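Local structure of putative ABC transporter (Thermobispora bispora, 4PE6) at residues N148-R153 with G199-V204. The protein probably binds a carbohydrate or related sugar acid as the solute-binding component of an ABC transporter. Residues are numbered along the deposited sequence; the frame is centred on the assembly and turned at random.
Sequences NVIVVR and GVLPSV
Strand 147-153 meets the C-terminal end of helix 190-200 and the 3-10 turn after it through a small apolar contact, in which I150 is the strand residue that touches and V200 and L201 receive it. I150 points from the sheet toward the turn, and its outermost methyl makes both close approaches. CD1 of I150 lies 4.1 Å from CG2 of V200, the two side chains reaching for each other tip to tip, and CD1 of I150 is also 4.3 Å from CD2 of L201. The ethyl branch of I150 is extended (chi2 177°), which carries CD1 away from the strand backbone and up against both partners. V200 directs its CB toward the strand, whereas L201 closes in with the tip of its side chain. CG2 of V204 stands slightly farther off, 4.8 Å from CD1 of I150. The contact belongs to a beta-alpha-beta crossover in one lobe of a periplasmic-binding-protein fold: the chain leaves strand 178-185, runs through helix 190-200 and this turn, and returns as strand 209-211 on the other side of strand 147-153, parallel to both. I150 is buried and also touches V207 and V210, while L201, likewise buried, packs on F223 and A226 of helix 216-226. The turn is closed by its own polar bonds. The carbonyl O of V200 accepts from S203 twice, from the backbone N at 2.9 Å and from OG at 2.8 Å, the hydroxyl tilted 16° from the carbonyl plane. Beyond the turn the chain heads into strand 209-211, and N148 meets it on the way, with ND2 bonded to the carbonyl O of T206.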
loop_
_atom_site.group_PDB
_atom_site.type_symbol
_atom_site.label_atom_id
_atom_site.label_comp_id
_atom_site.label_asym_id
_atom_site.label_seq_id
_atom_site.Cartn_x
_atom_site.Cartn_y
_atom_site.Cartn_z
ATOM N N ASN A 148 -23.767 -7.101 -10.956
ATOM C CA ASN A 148 -23.752 -5.969 -10.063
ATOM C C ASN A 148 -22.484 -5.978 -9.221
ATOM O O ASN A 148 -22.064 -7.018 -8.705
ATOM C CB ASN A 148 -24.979 -6.000 -9.150
ATOM C CG ASN A 148 -26.281 -5.857 -9.910
ATOM O OD1 ASN A 148 -26.375 -5.093 -10.887
ATOM N ND2 ASN A 148 -27.317 -6.558 -9.443
ATOM N N VAL A 149 -21.862 -4.817 -9.101
ATOM C CA VAL A 149 -20.664 -4.686 -8.289
ATOM C C VAL A 149 -20.718 -3.543 -7.293
ATOM O O VAL A 149 -21.419 -2.521 -7.507
ATOM C CB VAL A 149 -19.398 -4.515 -9.147
ATOM C CG1 VAL A 149 -19.204 -5.713 -10.046
ATOM C CG2 VAL A 149 -19.462 -3.225 -9.944
ATOM N N ILE A 150 -19.951 -3.707 -6.210
ATOM C CA ILE A 150 -19.727 -2.630 -5.262
ATOM C C ILE A 150 -18.261 -2.204 -5.381
ATOM O O ILE A 150 -17.376 -3.049 -5.449
ATOM C CB ILE A 150 -20.040 -3.068 -3.821
ATOM C CG1 ILE A 150 -21.539 -3.306 -3.663
ATOM C CG2 ILE A 150 -19.527 -2.049 -2.806
ATOM C CD1 ILE A 150 -21.944 -3.809 -2.294
ATOM N N VAL A 151 -18.021 -0.899 -5.433
ATOM C CA VAL A 151 -16.668 -0.365 -5.370
ATOM C C VAL A 151 -16.420 0.131 -3.954
ATOM O O VAL A 151 -17.167 0.972 -3.444
ATOM C CB VAL A 151 -16.466 0.803 -6.364
ATOM C CG1 VAL A 151 -15.032 1.343 -6.314
ATOM C CG2 VAL A 151 -16.815 0.364 -7.777
ATOM N N VAL A 152 -15.338 -0.353 -3.352
ATOM C CA VAL A 152 -14.900 0.092 -2.048
ATOM C C VAL A 152 -13.586 0.813 -2.221
ATOM O O VAL A 152 -12.574 0.206 -2.551
ATOM C CB VAL A 152 -14.686 -1.082 -1.076
ATOM C CG1 VAL A 152 -14.242 -0.549 0.268
ATOM C CG2 VAL A 152 -15.935 -1.962 -0.953
ATOM N N ARG A 153 -13.604 2.122 -2.028
ATOM C CA ARG A 153 -12.418 2.931 -2.182
ATOM C C ARG A 153 -11.417 2.735 -1.048
ATOM O O ARG A 153 -11.763 2.334 0.088
ATOM C CB ARG A 153 -12.795 4.399 -2.303
ATOM C CG ARG A 153 -13.646 4.671 -3.530
ATOM C CD ARG A 153 -14.000 6.144 -3.710
ATOM N NE ARG A 153 -12.820 6.962 -3.928
ATOM C CZ ARG A 153 -12.854 8.239 -4.333
ATOM N NH1 ARG A 153 -14.000 8.848 -4.533
ATOM N NH2 ARG A 153 -11.738 8.917 -4.512
ATOM N N GLY A 199 -23.764 -1.727 5.583
ATOM C CA GLY A 199 -24.674 -0.597 5.521
ATOM C C GLY A 199 -25.532 -0.550 4.277
ATOM O O GLY A 199 -26.708 -0.192 4.370
ATOM N N VAL A 200 -24.984 -0.931 3.123
ATOM C CA VAL A 200 -25.736 -0.817 1.864
ATOM C C VAL A 200 -26.400 -2.097 1.365
ATOM O O VAL A 200 -27.274 -2.030 0.506
ATOM C CB VAL A 200 -24.871 -0.236 0.714
ATOM C CG1 VAL A 200 -24.294 1.114 1.104
ATOM C CG2 VAL A 200 -23.766 -1.208 0.292
ATOM N N LEU A 201 -25.989 -3.252 1.870
ATOM C CA LEU A 201 -26.513 -4.529 1.379
ATOM C C LEU A 201 -28.041 -4.630 1.362
ATOM O O LEU A 201 -28.608 -5.044 0.355
ATOM C CB LEU A 201 -25.906 -5.720 2.146
ATOM C CG LEU A 201 -24.464 -6.063 1.770
ATOM C CD1 LEU A 201 -23.943 -7.245 2.580
ATOM C CD2 LEU A 201 -24.305 -6.327 0.275
ATOM N N PRO A 202 -28.720 -4.224 2.453
ATOM C CA PRO A 202 -30.190 -4.323 2.399
ATOM C C PRO A 202 -30.835 -3.511 1.255
ATOM O O PRO A 202 -31.919 -3.854 0.802
ATOM C CB PRO A 202 -30.633 -3.781 3.770
ATOM C CG PRO A 202 -29.436 -3.918 4.653
ATOM C CD PRO A 202 -28.251 -3.692 3.745
ATOM N N SER A 203 -30.166 -2.464 0.777
ATOM C CA SER A 203 -30.759 -1.590 -0.235
ATOM C C SER A 203 -30.411 -1.967 -1.672
ATOM O O SER A 203 -30.904 -1.323 -2.591
ATOM C CB SER A 203 -30.334 -0.143 0.007
ATOM O OG SER A 203 -28.965 0.027 -0.313
ATOM N N VAL A 204 -29.567 -2.980 -1.884
ATOM C CA VAL A 204 -29.134 -3.303 -3.246
ATOM C C VAL A 204 -29.489 -4.714 -3.700
ATOM O O VAL A 204 -29.750 -5.596 -2.888
ATOM C CB VAL A 204 -27.618 -3.053 -3.462
ATOM C CG1 VAL A 204 -27.283 -1.592 -3.202
ATOM C CG2 VAL A 204 -26.763 -3.978 -2.602
#